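N-acetylneuraminic acid (Sialic acid) synthetase (Leptospira borgpetersenii serovar Hardjo-bovis, PDB 6NCS) probably makes sialic acid or its 9-phosphate, as an N-acylneuraminate-9-phosphate synthase-type enzyme of the NeuB family, and binds manganese. Local coordinates at residues V26-A32 / E226-Y232. Where two conformers were deposited one is given. Residues are numbered along the deposited sequence.
Sequences VFIIAEA and EIIEKHY. With MN (manganese (II) ion), chain C.
The first and last strands of a NeuB-family TIM barrel meet here, closing the ring of parallel strands and carrying part of the manganese site. Residues 27-31 and 227-231, both extended, run parallel in simple register, Phe-27 beside Ile-227 through Glu-31 beside His-231; their axes come within 4.6 Å and cross at -25°. In the parallel pattern, Phe-27, Ile-29 and Glu-31 each bond through both N and O to the residues flanking their partner: Phe-27 N to Glu-226 O (3.2 Å), Ile-228 N to Phe-27 O (2.9 Å), Ile-29 N to Ile-228 O (2.7 Å), Lys-230 N to Ile-29 O (3.0 Å), Glu-31 N to Lys-230 O (2.8 Å) and, weakly, Tyr-232 N to Glu-31 O (2.9 Å). Ile-28, Ala-30 and Ile-228 share the outer face, where helix 249-266 covers Ile-28 and small Ala-30. Phe-27, Ile-29, Ile-227, Glu-229, Glu-31 and His-231 face the barrel interior, apolar at the N-terminal end, where Ile-29 CD1 meets Ile-227 CG2 at 3.7 Å, and polar toward the C-terminal end. Salt bridges to Lys-125 and Lys-59 balance buried Glu-229 and Glu-31. The Glu-31 methylene CG makes a CH-pi contact 3.5 Å from the His-231 ring centroid. His-231 (chi1 m) binds MN through NE2 at 2.2 Å, alongside His-210; water 1, 2.0 Å from MN, donates to Glu-229 OE1 at 2.5 Å.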
ATOM      1  N   VAL A  26      -2.451  10.490  -9.040  1.00 15.64           N
ATOM      2  CA  VAL A  26      -3.738  10.019  -8.546  1.00 14.36           C
ATOM      3  C   VAL A  26      -4.788  11.084  -8.791  1.00 14.09           C
ATOM      4  O   VAL A  26      -4.604  12.252  -8.433  1.00 14.96           O
ATOM      5  CB  VAL A  26      -3.643   9.682  -7.054  1.00 14.00           C
ATOM      6  CG1 VAL A  26      -5.009   9.221  -6.523  1.00 13.26           C
ATOM      7  CG2 VAL A  26      -2.587   8.623  -6.829  1.00 14.64           C
ATOM      8  N   PHE A  27      -5.903  10.679  -9.390  1.00 13.54           N
ATOM      9  CA  PHE A  27      -7.026  11.561  -9.680  1.00 14.07           C
ATOM     10  C   PHE A  27      -7.939  11.590  -8.460  1.00 14.34           C
ATOM     11  O   PHE A  27      -8.461  10.546  -8.058  1.00 14.42           O
ATOM     12  CB  PHE A  27      -7.751  11.025 -10.915  1.00 14.44           C
ATOM     13  CG  PHE A  27      -8.798  11.931 -11.459  1.00 16.30           C
ATOM     14  CD1 PHE A  27      -8.447  13.009 -12.262  1.00 18.92           C
ATOM     15  CD2 PHE A  27     -10.142  11.673 -11.228  1.00 14.40           C
ATOM     16  CE1 PHE A  27      -9.426  13.836 -12.795  1.00 20.22           C
ATOM     17  CE2 PHE A  27     -11.134  12.499 -11.759  1.00 20.63           C
ATOM     18  CZ  PHE A  27     -10.773  13.579 -12.538  1.00 16.69           C
ATOM     19  N   ILE A  28      -8.115  12.765  -7.853  1.00 12.25           N
ATOM     20  CA  ILE A  28      -8.842  12.883  -6.581  1.00 11.82           C
ATOM     21  C   ILE A  28     -10.186  13.564  -6.814  1.00 13.39           C
ATOM     22  O   ILE A  28     -10.240  14.689  -7.329  1.00 12.73           O
ATOM     23  CB  ILE A  28      -8.012  13.639  -5.535  1.00 12.35           C
ATOM     24  CG1 ILE A  28      -6.747  12.831  -5.215  1.00 18.12           C
ATOM     25  CG2 ILE A  28      -8.831  13.821  -4.238  1.00 15.55           C
ATOM     26  CD1 ILE A  28      -5.756  13.547  -4.338  1.00 24.05           C
ATOM     27  N   ILE A  29     -11.262  12.890  -6.400  1.00 11.35           N
ATOM     28  CA  ILE A  29     -12.639  13.333  -6.604  1.00 11.27           C
ATOM     29  C   ILE A  29     -13.214  13.707  -5.250  1.00 14.15           C
ATOM     30  O   ILE A  29     -13.238  12.876  -4.338  1.00 13.08           O
ATOM     31  CB  ILE A  29     -13.501  12.231  -7.244  1.00 11.48           C
ATOM     32  CG1 ILE A  29     -12.999  11.870  -8.647  1.00 11.85           C
ATOM     33  CG2 ILE A  29     -14.986  12.666  -7.301  1.00 12.22           C
ATOM     34  CD1 ILE A  29     -13.355  10.414  -9.033  1.00 12.83           C
ATOM     35  N   ALA A  30     -13.708  14.939  -5.129  1.00 11.39           N
ATOM     36  CA  ALA A  30     -14.461  15.376  -3.963  1.00 11.58           C
ATOM     37  C   ALA A  30     -15.931  15.068  -4.219  1.00 13.16           C
ATOM     38  O   ALA A  30     -16.525  15.628  -5.136  1.00 14.54           O
ATOM     39  CB  ALA A  30     -14.238  16.870  -3.727  1.00 12.93           C
ATOM     40  N   GLU A  31     -16.515  14.151  -3.437  1.00 13.60           N
ATOM     41  CA  GLU A  31     -17.916  13.768  -3.632  1.00 14.69           C
ATOM     42  C   GLU A  31     -18.767  14.730  -2.812  1.00 13.73           C
ATOM     43  O   GLU A  31     -18.908  14.576  -1.600  1.00 17.56           O
ATOM     44  CB  GLU A  31     -18.135  12.300  -3.249  1.00 16.64           C
ATOM     45  CG  GLU A  31     -19.566  11.898  -2.830  1.00 25.73           C
ATOM     46  CD  GLU A  31     -20.572  11.880  -3.971  1.00 22.53           C
ATOM     47  OE1 GLU A  31     -21.378  10.923  -4.033  1.00 29.40           O
ATOM     48  OE2 GLU A  31     -20.569  12.819  -4.796  1.00 21.94           O
ATOM     49  N   ALA A  32     -19.303  15.758  -3.479  1.00 15.86           N
ATOM     50  CA  ALA A  32     -20.230  16.664  -2.812  1.00 16.78           C
ATOM     51  C   ALA A  32     -21.529  15.952  -2.482  1.00 21.66           C
ATOM     52  O   ALA A  32     -22.184  16.288  -1.491  1.00 17.49           O
ATOM     53  CB  ALA A  32     -20.510  17.887  -3.684  1.00 17.44           C
ATOM     54  N   GLU A 226      -5.378   4.343  -8.034  1.00 11.34           N
ATOM     55  CA  GLU A 226      -5.026   5.369  -9.009  0.52 11.96           C
ATOM     56  C   GLU A 226      -6.051   6.490  -9.070  1.00 12.21           C
ATOM     57  O   GLU A 226      -5.815   7.505  -9.743  1.00 11.08           O
ATOM     58  CB  GLU A 226      -4.862   4.722 -10.390  0.52 11.99           C
ATOM     59  CG  GLU A 226      -4.008   3.455 -10.342  0.52 16.95           C
ATOM     60  CD  GLU A 226      -3.895   2.755 -11.682  0.52 22.97           C
ATOM     61  OE1 GLU A 226      -4.504   1.669 -11.852  0.52 22.67           O
ATOM     62  OE2 GLU A 226      -3.200   3.296 -12.566  0.52 24.21           O
ATOM     63  N   ILE A 227      -7.179   6.323  -8.393  1.00 12.81           N
ATOM     64  CA  ILE A 227      -8.229   7.318  -8.268  1.00 10.43           C
ATOM     65  C   ILE A 227      -8.695   7.226  -6.827  1.00 11.23           C
ATOM     66  O   ILE A 227      -8.775   6.124  -6.277  1.00 13.18           O
ATOM     67  CB  ILE A 227      -9.408   7.044  -9.232  1.00 11.22           C
ATOM     68  CG1 ILE A 227      -8.952   7.011 -10.690  1.00 14.87           C
ATOM     69  CG2 ILE A 227     -10.518   8.081  -9.040  1.00 12.32           C
ATOM     70  CD1 ILE A 227      -8.513   5.610 -11.183  1.00 21.94           C
ATOM     71  N   ILE A 228      -8.975   8.369  -6.205  1.00 10.83           N
ATOM     72  CA  ILE A 228      -9.537   8.403  -4.858  1.00 10.44           C
ATOM     73  C   ILE A 228     -10.795   9.249  -4.896  1.00 14.58           C
ATOM     74  O   ILE A 228     -10.767  10.387  -5.390  1.00 14.21           O
ATOM     75  CB  ILE A 228      -8.551   8.973  -3.820  1.00 12.87           C
ATOM     76  CG1 ILE A 228      -7.360   8.033  -3.626  1.00 15.78           C
ATOM     77  CG2 ILE A 228      -9.268   9.221  -2.492  1.00 14.01           C
ATOM     78  CD1 ILE A 228      -7.715   6.741  -2.853  1.00 15.67           C
ATOM     79  N   GLU A 229     -11.889   8.703  -4.365  1.00 12.31           N
ATOM     80  CA  GLU A 229     -13.124   9.445  -4.172  1.00 10.70           C
ATOM     81  C   GLU A 229     -13.382   9.549  -2.674  1.00 17.26           C
ATOM     82  O   GLU A 229     -13.268   8.554  -1.953  1.00 15.96           O
ATOM     83  CB  GLU A 229     -14.296   8.757  -4.883  1.00 14.00           C
ATOM     84  CG  GLU A 229     -15.590   9.538  -4.799  1.00 14.64           C
ATOM     85  CD  GLU A 229     -16.728   8.852  -5.530  1.00 33.56           C
ATOM     86  OE1 GLU A 229     -17.689   8.416  -4.868  1.00 45.53           O
ATOM     87  OE2 GLU A 229     -16.655   8.740  -6.767  1.00 34.13           O
ATOM     88  N   LYS A 230     -13.706  10.750  -2.207  1.00 11.61           N
ATOM     89  CA  LYS A 230     -13.923  10.999  -0.785  1.00 12.25           C
ATOM     90  C   LYS A 230     -15.095  11.951  -0.630  1.00 15.69           C
ATOM     91  O   LYS A 230     -15.132  12.990  -1.294  1.00 12.88           O
ATOM     92  CB  LYS A 230     -12.654  11.591  -0.146  1.00 15.19           C
ATOM     93  CG  LYS A 230     -12.790  12.045   1.303  1.00 15.92           C
ATOM     94  CD  LYS A 230     -12.932  10.878   2.266  1.00 14.64           C
ATOM     95  CE  LYS A 230     -13.426  11.360   3.635  1.00 15.03           C
ATOM     96  NZ  LYS A 230     -13.675  10.204   4.569  1.00 18.45           N
ATOM     97  N   HIS A 231     -16.060  11.600   0.221  1.00 13.77           N
ATOM     98  CA  HIS A 231     -17.172  12.515   0.448  1.00 15.78           C
ATOM     99  C   HIS A 231     -16.663  13.811   1.061  1.00 18.23           C
ATOM    100  O   HIS A 231     -15.660  13.836   1.781  1.00 19.00           O
ATOM    101  CB  HIS A 231     -18.229  11.889   1.356  1.00 15.48           C
ATOM    102  CG  HIS A 231     -19.076  10.863   0.672  1.00 18.96           C
ATOM    103  ND1 HIS A 231     -20.419  11.048   0.434  1.00 19.86           N
ATOM    104  CD2 HIS A 231     -18.765   9.646   0.163  1.00 21.27           C
ATOM    105  CE1 HIS A 231     -20.905   9.988  -0.189  1.00 20.07           C
ATOM    106  NE2 HIS A 231     -19.922   9.122  -0.363  1.00 26.79           N
ATOM    107  N   TYR A 232     -17.386  14.892   0.789  1.00 17.01           N
ATOM    108  CA  TYR A 232     -16.841  16.225   0.973  1.00 15.33           C
ATOM    109  C   TYR A 232     -17.932  17.177   1.446  1.00 17.55           C
ATOM    110  O   TYR A 232     -19.079  17.107   0.992  1.00 16.85           O
ATOM    111  CB  TYR A 232     -16.194  16.683  -0.347  1.00 14.81           C
ATOM    112  CG  TYR A 232     -15.945  18.161  -0.467  1.00 16.26           C
ATOM    113  CD1 TYR A 232     -15.081  18.814   0.405  1.00 16.43           C
ATOM    114  CD2 TYR A 232     -16.549  18.904  -1.473  1.00 16.12           C
ATOM    115  CE1 TYR A 232     -14.855  20.175   0.295  1.00 16.24           C
ATOM    116  CE2 TYR A 232     -16.314  20.264  -1.598  1.00 19.41           C
ATOM    117  CZ  TYR A 232     -15.468  20.891  -0.710  1.00 18.97           C
ATOM    118  OH  TYR A 232     -15.238  22.242  -0.826  1.00 18.78           O
TER
HETATM  119 MN    MN C 301     -20.381   7.402  -1.682  0.66 19.63          MN
HETATM  120  O   HOH W   1     -18.813   7.995  -2.702  1.00 24.55           O